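Long-range contact in beta-fructofuranosidase (Arthrobacter, PDB 3WPU), which is a beta-fructofuranosidase of the levansucrase/invertase family, built around a five-bladed beta-propeller: residues Asp84-Ser89 with Ala486-Phe491. Numbering follows the deposited sequence.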
ATOM      1  N   ASP A  84       0.022  -3.482  15.117  1.00 12.50           N
ATOM      2  CA  ASP A  84      -1.422  -3.535  14.892  1.00 12.64           C
ATOM      3  C   ASP A  84      -1.842  -2.541  13.823  1.00 11.96           C
ATOM      4  O   ASP A  84      -3.037  -2.321  13.614  1.00 12.64           O
ATOM      5  CB  ASP A  84      -2.172  -3.148  16.150  1.00 13.92           C
ATOM      6  CG  ASP A  84      -1.971  -4.120  17.290  1.00 16.10           C
ATOM      7  OD1 ASP A  84      -1.564  -5.266  17.052  1.00 16.98           O
ATOM      8  OD2 ASP A  84      -2.239  -3.697  18.441  1.00 18.84           O
ATOM      9  N   ALA A  85      -0.842  -1.931  13.201  1.00 10.82           N
ATOM     10  CA  ALA A  85      -1.027  -0.908  12.131  1.00 10.70           C
ATOM     11  C   ALA A  85      -1.662   0.403  12.624  1.00 11.30           C
ATOM     12  O   ALA A  85      -2.079   1.261  11.827  1.00 11.03           O
ATOM     13  CB  ALA A  85      -1.771  -1.496  10.929  1.00 10.85           C
ATOM     14  N   ASN A  86      -1.661   0.627  13.940  1.00 11.11           N
ATOM     15  CA  ASN A  86      -1.974   1.946  14.451  1.00 11.88           C
ATOM     16  C   ASN A  86      -0.936   2.913  13.916  1.00 11.63           C
ATOM     17  O   ASN A  86       0.214   2.509  13.673  1.00 11.35           O
ATOM     18  CB  ASN A  86      -1.920   1.976  15.971  1.00 12.72           C
ATOM     19  CG  ASN A  86      -2.994   1.144  16.596  1.00 13.86           C
ATOM     20  OD1 ASN A  86      -4.161   1.301  16.273  1.00 14.98           O
ATOM     21  ND2 ASN A  86      -2.603   0.231  17.500  1.00 14.75           N
ATOM     22  N   GLN A  87      -1.364   4.153  13.696  1.00 11.54           N
ATOM     23  CA  GLN A  87      -0.543   5.193  13.101  1.00 11.63           C
ATOM     24  C   GLN A  87      -0.108   6.213  14.145  1.00 12.18           C
ATOM     25  O   GLN A  87      -0.914   6.656  14.975  1.00 11.71           O
ATOM     26  CB  GLN A  87      -1.290   5.843  11.927  1.00 11.55           C
ATOM     27  CG  GLN A  87      -1.681   4.780  10.904  1.00 11.66           C
ATOM     28  CD  GLN A  87      -2.358   5.259   9.642  1.00 11.31           C
ATOM     29  OE1 GLN A  87      -2.568   4.454   8.713  1.00 11.72           O
ATOM     30  NE2 GLN A  87      -2.673   6.534   9.565  1.00 11.50           N
ATOM     31  N   TYR A  88       1.173   6.587  14.088  1.00 13.24           N
ATOM     32  CA  TYR A  88       1.817   7.335  15.160  1.00 13.75           C
ATOM     33  C   TYR A  88       2.310   8.753  14.879  1.00 14.04           C
ATOM     34  O   TYR A  88       2.849   9.061  13.810  1.00 15.69           O
ATOM     35  CB  TYR A  88       3.008   6.547  15.666  1.00 13.98           C
ATOM     36  CG  TYR A  88       2.624   5.416  16.569  1.00 14.16           C
ATOM     37  CD1 TYR A  88       2.081   4.251  16.050  1.00 14.18           C
ATOM     38  CD2 TYR A  88       2.804   5.509  17.945  1.00 14.84           C
ATOM     39  CE1 TYR A  88       1.711   3.212  16.868  1.00 14.63           C
ATOM     40  CE2 TYR A  88       2.433   4.466  18.781  1.00 14.52           C
ATOM     41  CZ  TYR A  88       1.870   3.325  18.235  1.00 14.94           C
ATOM     42  OH  TYR A  88       1.511   2.262  19.035  1.00 15.88           O
ATOM     43  N   SER A  89       2.145   9.600  15.899  1.00 13.28           N
ATOM     44  CA  SER A  89       2.910  10.827  16.040  1.00 13.48           C
ATOM     45  C   SER A  89       4.005  10.535  17.055  1.00 13.68           C
ATOM     46  O   SER A  89       3.851   9.628  17.884  1.00 12.31           O
ATOM     47  CB  SER A  89       2.011  11.985  16.501  1.00 13.61           C
ATOM     48  OG  SER A  89       1.524  11.743  17.806  1.00 13.51           O
ATOM     49  N   ALA A 486      -2.684  10.278  12.793  1.00 13.40           N
ATOM     50  CA  ALA A 486      -2.185   9.375  13.834  1.00 13.99           C
ATOM     51  C   ALA A 486      -3.307   9.111  14.830  1.00 14.87           C
ATOM     52  O   ALA A 486      -3.985  10.048  15.248  1.00 16.06           O
ATOM     53  CB  ALA A 486      -0.990   9.994  14.534  1.00 14.17           C
ATOM     54  N   ASN A 487      -3.504   7.845  15.202  1.00 14.89           N
ATOM     55  CA  ASN A 487      -4.435   7.499  16.279  1.00 15.15           C
ATOM     56  C   ASN A 487      -3.716   7.066  17.552  1.00 15.81           C
ATOM     57  O   ASN A 487      -4.356   6.828  18.575  1.00 16.61           O
ATOM     58  CB  ASN A 487      -5.439   6.425  15.824  1.00 15.08           C
ATOM     59  CG  ASN A 487      -4.770   5.130  15.443  1.00 15.44           C
ATOM     60  OD1 ASN A 487      -3.921   5.097  14.545  1.00 15.90           O
ATOM     61  ND2 ASN A 487      -5.143   4.045  16.113  1.00 15.82           N
ATOM     62  N   LYS A 488      -2.391   7.005  17.506  1.00 16.07           N
ATOM     63  CA  LYS A 488      -1.588   6.785  18.708  1.00 16.02           C
ATOM     64  C   LYS A 488      -0.502   7.845  18.742  1.00 15.96           C
ATOM     65  O   LYS A 488      -0.042   8.314  17.709  1.00 14.58           O
ATOM     66  CB  LYS A 488      -0.966   5.397  18.723  1.00 17.15           C
ATOM     67  CG  LYS A 488      -1.978   4.266  18.732  1.00 17.99           C
ATOM     68  CD  LYS A 488      -2.771   4.178  20.025  1.00 20.26           C
ATOM     69  CE  LYS A 488      -3.644   2.930  20.041  1.00 22.24           C
ATOM     70  NZ  LYS A 488      -4.600   2.942  21.188  1.00 24.17           N
ATOM     71  N   HIS A 489      -0.109   8.226  19.944  1.00 15.40           N
ATOM     72  CA  HIS A 489       0.827   9.323  20.143  1.00 16.69           C
ATOM     73  C   HIS A 489       1.916   8.893  21.084  1.00 17.76           C
ATOM     74  O   HIS A 489       1.659   8.625  22.260  1.00 17.50           O
ATOM     75  CB  HIS A 489       0.069  10.526  20.692  1.00 17.25           C
ATOM     76  CG  HIS A 489      -1.138  10.838  19.883  1.00 17.59           C
ATOM     77  ND1 HIS A 489      -1.070  11.531  18.688  1.00 18.38           N
ATOM     78  CD2 HIS A 489      -2.423  10.442  20.022  1.00 17.70           C
ATOM     79  CE1 HIS A 489      -2.282  11.603  18.166  1.00 18.81           C
ATOM     80  NE2 HIS A 489      -3.116  10.944  18.949  1.00 18.36           N
ATOM     81  N   LEU A 490       3.126   8.803  20.542  1.00 17.57           N
ATOM     82  CA  LEU A 490       4.287   8.414  21.310  1.00 17.70           C
ATOM     83  C   LEU A 490       4.885   9.652  21.954  1.00 18.78           C
ATOM     84  O   LEU A 490       5.079  10.692  21.300  1.00 17.35           O
ATOM     85  CB  LEU A 490       5.313   7.730  20.393  1.00 18.62           C
ATOM     86  CG  LEU A 490       6.591   7.240  21.068  1.00 18.54           C
ATOM     87  CD1 LEU A 490       6.280   6.231  22.162  1.00 18.91           C
ATOM     88  CD2 LEU A 490       7.537   6.622  20.051  1.00 18.04           C
ATOM     89  N   PHE A 491       5.151   9.545  23.258  1.00 18.43           N
ATOM     90  CA  PHE A 491       5.902  10.559  23.976  1.00 20.16           C
ATOM     91  C   PHE A 491       7.124   9.875  24.549  1.00 21.99           C
ATOM     92  O   PHE A 491       6.989   8.915  25.302  1.00 22.26           O
ATOM     93  CB  PHE A 491       5.035  11.172  25.065  1.00 20.33           C
ATOM     94  CG  PHE A 491       3.862  11.913  24.531  1.00 21.04           C
ATOM     95  CD1 PHE A 491       4.059  13.055  23.765  1.00 21.27           C
ATOM     96  CD2 PHE A 491       2.570  11.478  24.767  1.00 21.13           C
ATOM     97  CE1 PHE A 491       2.975  13.756  23.252  1.00 21.87           C
ATOM     98  CE2 PHE A 491       1.484  12.175  24.261  1.00 21.27           C
ATOM     99  CZ  PHE A 491       1.689  13.314  23.503  1.00 20.93           C
TER
HETATM  100  O   HOH W   1       3.074  12.508  19.928  1.00 14.38           O
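Lys488 lies across Tyr88 and Asn86 with its aliphatic chain. Its CB sits over one face of the Tyr88 ring, 3.6 Å from the centroid and offset toward the CE2–CZ rim, a CH-pi contact. CG, anti to the carbonyl carbon (chi1 -62°), passes to Asn86 and packs 3.6 Å from its CB; the chain then bends at chi2, and CE skirts the amide, 3.9 Å from Asn86 ND2, before NZ leads away from segment 84-89. The phenol OH of Tyr88 and the ND2 of Asn86 are both hydrogen-bonded to Asp82. Beneath these side chains the backbones pair as parallel strands: Lys488 N donates to Gln87 O, Ser89 N to Lys488 O, and Leu490 N to Ser89 O. The pairing joins strand 88-90, itself antiparallel to 93-102, to the late hairpin 488-493/496-500, some 400 residues on, in a mixed sheet of this propeller-family protein. Ahead of the strand, the Asn487 side-chain amide bonds to two consecutive residues: OD1 accepts a nearly straight bond from Gln87 N (2.9 Å, 170°), and ND2 donates to Asn86 OD1 (2.9 Å), approaching from above that carbonyl plane. On the sheet face away from Tyr88, Ser89 OG is hydrogen-bonded to His489 ND1 at the ring edge (2.7 Å), and a water joins the same OG to Leu490 O. The other ring nitrogen, NE2, is hydrogen-bonded to Asp502 of helix 502-512.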